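Local coordinates for protein fimbrium subunit Fim1C (Bacteroides vulgatus, PDB 4QB7) that probably forms part of the tip of fimbriae, the cell-surface filaments that mediate cell adhesion and biofilm formation, at residues K35-T47 and T59-W71. Residues are numbered along the deposited sequence; the frame is centred on the assembly and turned at random.
Sequences KANAGFGIFAYQT and TTPNFMYNEHATW. With SO4 (sulfate ion), chain D.
Phe40, Ile42 and Ala44 pair antiparallel with Ala69, Glu67 and Met64, and two beta bulges shift the register of the pairing. At the G1 bulge Asn66 and Glu67 both face Ile42. At the classic bulge the N atoms of Phe63 and Met64 both donate to Ala44 O, from the same face of its carbonyl plane. Ala69 CB sits over the centre of the Phe40 ring, 3.5 Å from CZ. Phe43 turns its edge to the face of Tyr65 in an offset edge-to-face pair, with the planes at 83°. Pro61 CA lies over the centre of the Tyr45 ring, a CH-pi contact. With CG between its backbone N and carbonyl carbon (chi1 59°), Asn62 holds the Gln46 backbone twice: OD1 accepts from Gln46 N at 2.7 Å, and ND2 donates to Gln46 O at 3.0 Å and also reaches the sulfate. His68 NE2 donates to Ala38 O at 2.6 Å, nearly in the ring plane. The extended Lys35 chain lies over the Trp71 indole, with NZ in a cation-pi contact. A serine in place of Trp71 would probably leave the lysine chain without its flat support and its ammonium without the pi face. Strand 90-97 pairs with the other edge of strand 40-47. The arrangement is a bulged antiparallel strand pair within the mixed beta sheet of this fimbrillin-like protein.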
loop_
_atom_site.group_PDB
_atom_site.type_symbol
_atom_site.label_atom_id
_atom_site.label_comp_id
_atom_site.label_asym_id
_atom_site.label_seq_id
_atom_site.Cartn_x
_atom_site.Cartn_y
_atom_site.Cartn_z
ATOM N N LYS A 35 0.171 3.194 -16.958
ATOM C CA LYS A 35 0.593 3.583 -18.306
ATOM C C LYS A 35 2.114 3.822 -18.364
ATOM O O LYS A 35 2.767 3.376 -19.301
ATOM C CB LYS A 35 -0.162 4.837 -18.780
ATOM C CG LYS A 35 -1.609 4.594 -19.143
ATOM C CD LYS A 35 -2.341 5.873 -19.413
ATOM C CE LYS A 35 -3.791 5.632 -19.731
ATOM N NZ LYS A 35 -4.587 6.888 -19.639
ATOM N N ALA A 36 2.668 4.513 -17.356
ATOM C CA ALA A 36 4.084 4.888 -17.281
ATOM C C ALA A 36 4.986 3.691 -17.005
ATOM O O ALA A 36 6.042 3.580 -17.638
ATOM C CB ALA A 36 4.290 5.949 -16.206
ATOM N N ASN A 37 4.568 2.799 -16.067
ATOM C CA ASN A 37 5.330 1.623 -15.648
ATOM C C ASN A 37 5.070 0.353 -16.494
ATOM O O ASN A 37 5.167 0.390 -17.735
ATOM C CB ASN A 37 5.101 1.340 -14.175
ATOM C CG ASN A 37 5.524 2.483 -13.274
ATOM O OD1 ASN A 37 6.167 3.470 -13.696
ATOM N ND2 ASN A 37 5.151 2.374 -12.006
ATOM N N ALA A 38 4.783 -0.768 -15.811
ATOM C CA ALA A 38 4.691 -2.105 -16.385
ATOM C C ALA A 38 3.301 -2.540 -16.922
ATOM O O ALA A 38 3.161 -3.667 -17.397
ATOM C CB ALA A 38 5.144 -3.095 -15.319
ATOM N N GLY A 39 2.295 -1.684 -16.823
ATOM C CA GLY A 39 0.940 -2.048 -17.209
ATOM C C GLY A 39 0.363 -3.004 -16.187
ATOM O O GLY A 39 0.761 -2.985 -15.023
ATOM N N PHE A 40 -0.529 -3.886 -16.606
ATOM C CA PHE A 40 -1.161 -4.833 -15.685
ATOM C C PHE A 40 -1.260 -6.222 -16.313
ATOM O O PHE A 40 -0.951 -6.385 -17.494
ATOM C CB PHE A 40 -2.554 -4.301 -15.256
ATOM C CG PHE A 40 -3.573 -4.080 -16.359
ATOM C CD1 PHE A 40 -3.592 -2.889 -17.086
ATOM C CD2 PHE A 40 -4.557 -5.026 -16.618
ATOM C CE1 PHE A 40 -4.541 -2.671 -18.082
ATOM C CE2 PHE A 40 -5.508 -4.805 -17.621
ATOM C CZ PHE A 40 -5.500 -3.622 -18.338
ATOM N N GLY A 41 -1.648 -7.203 -15.502
ATOM C CA GLY A 41 -1.826 -8.588 -15.922
ATOM C C GLY A 41 -3.267 -9.049 -15.784
ATOM O O GLY A 41 -3.927 -8.724 -14.794
ATOM N N ILE A 42 -3.767 -9.798 -16.780
ATOM C CA ILE A 42 -5.147 -10.285 -16.837
ATOM C C ILE A 42 -5.226 -11.795 -16.731
ATOM O O ILE A 42 -4.441 -12.501 -17.361
ATOM C CB ILE A 42 -5.842 -9.847 -18.166
ATOM C CG1 ILE A 42 -5.622 -8.357 -18.486
ATOM C CG2 ILE A 42 -7.337 -10.223 -18.184
ATOM C CD1 ILE A 42 -6.024 -7.945 -19.921
ATOM N N PHE A 43 -6.233 -12.274 -15.984
ATOM C CA PHE A 43 -6.696 -13.652 -15.893
ATOM C C PHE A 43 -8.045 -13.682 -16.547
ATOM O O PHE A 43 -8.848 -12.788 -16.293
ATOM C CB PHE A 43 -6.805 -14.144 -14.455
ATOM C CG PHE A 43 -5.515 -14.281 -13.687
ATOM C CD1 PHE A 43 -5.019 -13.216 -12.933
ATOM C CD2 PHE A 43 -4.864 -15.506 -13.606
ATOM C CE1 PHE A 43 -3.859 -13.364 -12.157
ATOM C CE2 PHE A 43 -3.696 -15.651 -12.853
ATOM C CZ PHE A 43 -3.203 -14.583 -12.129
ATOM N N ALA A 44 -8.309 -14.657 -17.415
ATOM C CA ALA A 44 -9.611 -14.782 -18.051
ATOM C C ALA A 44 -10.024 -16.245 -18.099
ATOM O O ALA A 44 -9.253 -17.113 -18.505
ATOM C CB ALA A 44 -9.605 -14.158 -19.429
ATOM N N TYR A 45 -11.247 -16.509 -17.637
ATOM C CA TYR A 45 -11.849 -17.833 -17.518
ATOM C C TYR A 45 -13.085 -17.934 -18.399
ATOM O O TYR A 45 -14.101 -17.280 -18.154
ATOM C CB TYR A 45 -12.240 -18.079 -16.042
ATOM C CG TYR A 45 -11.113 -18.044 -15.030
ATOM C CD1 TYR A 45 -10.490 -16.844 -14.686
ATOM C CD2 TYR A 45 -10.760 -19.180 -14.316
ATOM C CE1 TYR A 45 -9.480 -16.796 -13.721
ATOM C CE2 TYR A 45 -9.773 -19.136 -13.327
ATOM C CZ TYR A 45 -9.106 -17.951 -13.068
ATOM O OH TYR A 45 -8.117 -17.915 -12.122
ATOM N N GLN A 46 -13.002 -18.744 -19.427
ATOM C CA GLN A 46 -14.143 -18.971 -20.307
ATOM C C GLN A 46 -15.037 -20.104 -19.739
ATOM O O GLN A 46 -14.550 -21.203 -19.443
ATOM C CB GLN A 46 -13.694 -19.281 -21.740
ATOM C CG GLN A 46 -14.859 -19.304 -22.704
ATOM C CD GLN A 46 -14.419 -19.690 -24.069
ATOM O OE1 GLN A 46 -14.501 -18.907 -25.011
ATOM N NE2 GLN A 46 -13.927 -20.909 -24.200
ATOM N N THR A 47 -16.331 -19.794 -19.559
ATOM C CA THR A 47 -17.351 -20.712 -19.068
ATOM C C THR A 47 -18.448 -20.831 -20.123
ATOM O O THR A 47 -18.457 -20.099 -21.120
ATOM C CB THR A 47 -17.969 -20.227 -17.717
ATOM O OG1 THR A 47 -18.934 -19.198 -17.958
ATOM C CG2 THR A 47 -16.945 -19.802 -16.667
ATOM N N THR A 59 -13.158 -24.645 -13.154
ATOM C CA THR A 59 -12.659 -23.833 -14.270
ATOM C C THR A 59 -11.273 -23.276 -13.932
ATOM O O THR A 59 -11.073 -22.729 -12.838
ATOM C CB THR A 59 -13.628 -22.694 -14.638
ATOM O OG1 THR A 59 -14.926 -23.236 -14.828
ATOM C CG2 THR A 59 -13.226 -21.968 -15.922
ATOM N N THR A 60 -10.327 -23.405 -14.886
ATOM C CA THR A 60 -8.956 -22.894 -14.771
ATOM C C THR A 60 -8.825 -21.610 -15.616
ATOM O O THR A 60 -9.678 -21.411 -16.488
ATOM C CB THR A 60 -7.916 -23.976 -15.204
ATOM O OG1 THR A 60 -7.942 -24.187 -16.620
ATOM C CG2 THR A 60 -8.048 -25.279 -14.437
ATOM N N PRO A 61 -7.780 -20.742 -15.430
ATOM C CA PRO A 61 -7.648 -19.541 -16.298
ATOM C C PRO A 61 -7.314 -19.969 -17.725
ATOM O O PRO A 61 -6.189 -19.848 -18.211
ATOM C CB PRO A 61 -6.524 -18.740 -15.631
ATOM C CG PRO A 61 -5.739 -19.739 -14.897
ATOM C CD PRO A 61 -6.676 -20.813 -14.445
ATOM N N ASN A 62 -8.318 -20.525 -18.379
ATOM C CA ASN A 62 -8.218 -21.176 -19.688
ATOM C C ASN A 62 -8.215 -20.233 -20.884
ATOM O O ASN A 62 -8.024 -20.697 -22.002
ATOM C CB ASN A 62 -9.378 -22.150 -19.829
ATOM C CG ASN A 62 -10.745 -21.502 -19.721
ATOM O OD1 ASN A 62 -10.941 -20.343 -20.064
ATOM N ND2 ASN A 62 -11.738 -22.245 -19.280
ATOM N N PHE A 63 -8.478 -18.938 -20.678
ATOM C CA PHE A 63 -8.592 -17.965 -21.766
ATOM C C PHE A 63 -7.431 -16.981 -21.779
ATOM O O PHE A 63 -6.957 -16.620 -22.843
ATOM C CB PHE A 63 -9.926 -17.225 -21.643
ATOM C CG PHE A 63 -10.316 -16.502 -22.898
ATOM C CD1 PHE A 63 -10.833 -17.197 -23.989
ATOM C CD2 PHE A 63 -10.157 -15.124 -23.002
ATOM C CE1 PHE A 63 -11.175 -16.526 -25.158
ATOM C CE2 PHE A 63 -10.507 -14.454 -24.171
ATOM C CZ PHE A 63 -10.997 -15.157 -25.242
HETATM N N MSE A 64 -7.001 -16.513 -20.603
HETATM C CA MSE A 64 -5.853 -15.617 -20.459
HETATM C C MSE A 64 -5.182 -15.977 -19.157
HETATM O O MSE A 64 -5.876 -16.135 -18.159
HETATM C CB MSE A 64 -6.264 -14.113 -20.476
HETATM C CG MSE A 64 -6.637 -13.552 -21.855
HETATM SE SE MSE A 64 -6.988 -11.647 -21.745
HETATM C CE MSE A 64 -7.531 -11.307 -23.516
ATOM N N TYR A 65 -3.855 -16.146 -19.153
ATOM C CA TYR A 65 -3.123 -16.431 -17.921
ATOM C C TYR A 65 -2.023 -15.405 -17.807
ATOM O O TYR A 65 -1.046 -15.465 -18.561
ATOM C CB TYR A 65 -2.578 -17.884 -17.842
ATOM C CG TYR A 65 -1.810 -18.108 -16.558
ATOM C CD1 TYR A 65 -2.476 -18.293 -15.348
ATOM C CD2 TYR A 65 -0.421 -17.981 -16.523
ATOM C CE1 TYR A 65 -1.776 -18.381 -14.142
ATOM C CE2 TYR A 65 0.286 -18.062 -15.322
ATOM C CZ TYR A 65 -0.395 -18.284 -14.139
ATOM O OH TYR A 65 0.309 -18.382 -12.965
ATOM N N ASN A 66 -2.204 -14.430 -16.912
ATOM C CA ASN A 66 -1.260 -13.336 -16.700
ATOM C C ASN A 66 -0.912 -12.665 -18.043
ATOM O O ASN A 66 0.264 -12.488 -18.378
ATOM C CB ASN A 66 -0.002 -13.817 -15.948
ATOM C CG ASN A 66 0.861 -12.709 -15.441
ATOM O OD1 ASN A 66 0.365 -11.699 -14.961
ATOM N ND2 ASN A 66 2.172 -12.872 -15.548
ATOM N N GLU A 67 -1.954 -12.322 -18.827
ATOM C CA GLU A 67 -1.803 -11.635 -20.115
ATOM C C GLU A 67 -1.301 -10.229 -19.851
ATOM O O GLU A 67 -1.903 -9.518 -19.061
ATOM C CB GLU A 67 -3.125 -11.616 -20.896
ATOM C CG GLU A 67 -2.994 -11.142 -22.332
ATOM C CD GLU A 67 -2.094 -11.974 -23.220
ATOM O OE1 GLU A 67 -2.209 -13.222 -23.195
ATOM O OE2 GLU A 67 -1.271 -11.375 -23.947
ATOM N N HIS A 68 -0.166 -9.853 -20.454
ATOM C CA HIS A 68 0.447 -8.537 -20.251
ATOM C C HIS A 68 -0.259 -7.451 -21.071
ATOM O O HIS A 68 -0.141 -7.418 -22.311
ATOM C CB HIS A 68 1.946 -8.572 -20.590
ATOM C CG HIS A 68 2.702 -7.377 -20.089
ATOM N ND1 HIS A 68 3.984 -7.106 -20.523
ATOM C CD2 HIS A 68 2.326 -6.416 -19.211
ATOM C CE1 HIS A 68 4.354 -6.015 -19.885
ATOM N NE2 HIS A 68 3.389 -5.564 -19.086
ATOM N N ALA A 69 -0.995 -6.569 -20.359
ATOM C CA ALA A 69 -1.710 -5.431 -20.929
ATOM C C ALA A 69 -0.884 -4.164 -20.730
ATOM O O ALA A 69 -0.510 -3.833 -19.598
ATOM C CB ALA A 69 -3.075 -5.289 -20.290
ATOM N N THR A 70 -0.535 -3.492 -21.836
ATOM C CA THR A 70 0.270 -2.271 -21.791
ATOM C C THR A 70 -0.390 -1.163 -22.604
ATOM O O THR A 70 -1.209 -1.436 -23.489
ATOM C CB THR A 70 1.703 -2.522 -22.309
ATOM O OG1 THR A 70 1.670 -2.987 -23.665
ATOM C CG2 THR A 70 2.485 -3.453 -21.437
ATOM N N TRP A 71 0.022 0.091 -22.330
ATOM C CA TRP A 71 -0.452 1.288 -23.002
ATOM C C TRP A 71 0.516 1.695 -24.130
ATOM O O TRP A 71 1.717 1.846 -23.891
ATOM C CB TRP A 71 -0.591 2.387 -21.963
ATOM C CG TRP A 71 -1.093 3.691 -22.493
ATOM C CD1 TRP A 71 -0.355 4.807 -22.765
ATOM C CD2 TRP A 71 -2.461 4.039 -22.752
ATOM N NE1 TRP A 71 -1.179 5.835 -23.154
ATOM C CE2 TRP A 71 -2.476 5.386 -23.179
ATOM C CE3 TRP A 71 -3.680 3.345 -22.661
ATOM C CZ2 TRP A 71 -3.668 6.061 -23.469
ATOM C CZ3 TRP A 71 -4.856 4.014 -22.954
ATOM C CH2 TRP A 71 -4.846 5.356 -23.338
HETATM S S SO4 D . -11.010 -25.766 -18.001
HETATM O O1 SO4 D . -11.748 -24.735 -17.321
HETATM O O2 SO4 D . -11.486 -27.044 -17.503
HETATM O O3 SO4 D . -11.250 -25.663 -19.441
HETATM O O4 SO4 D . -9.583 -25.690 -17.771
HETATM O O HOH W 1 1.818 0.184 -19.829
HETATM O O HOH W 2 -16.201 -23.593 -17.556
#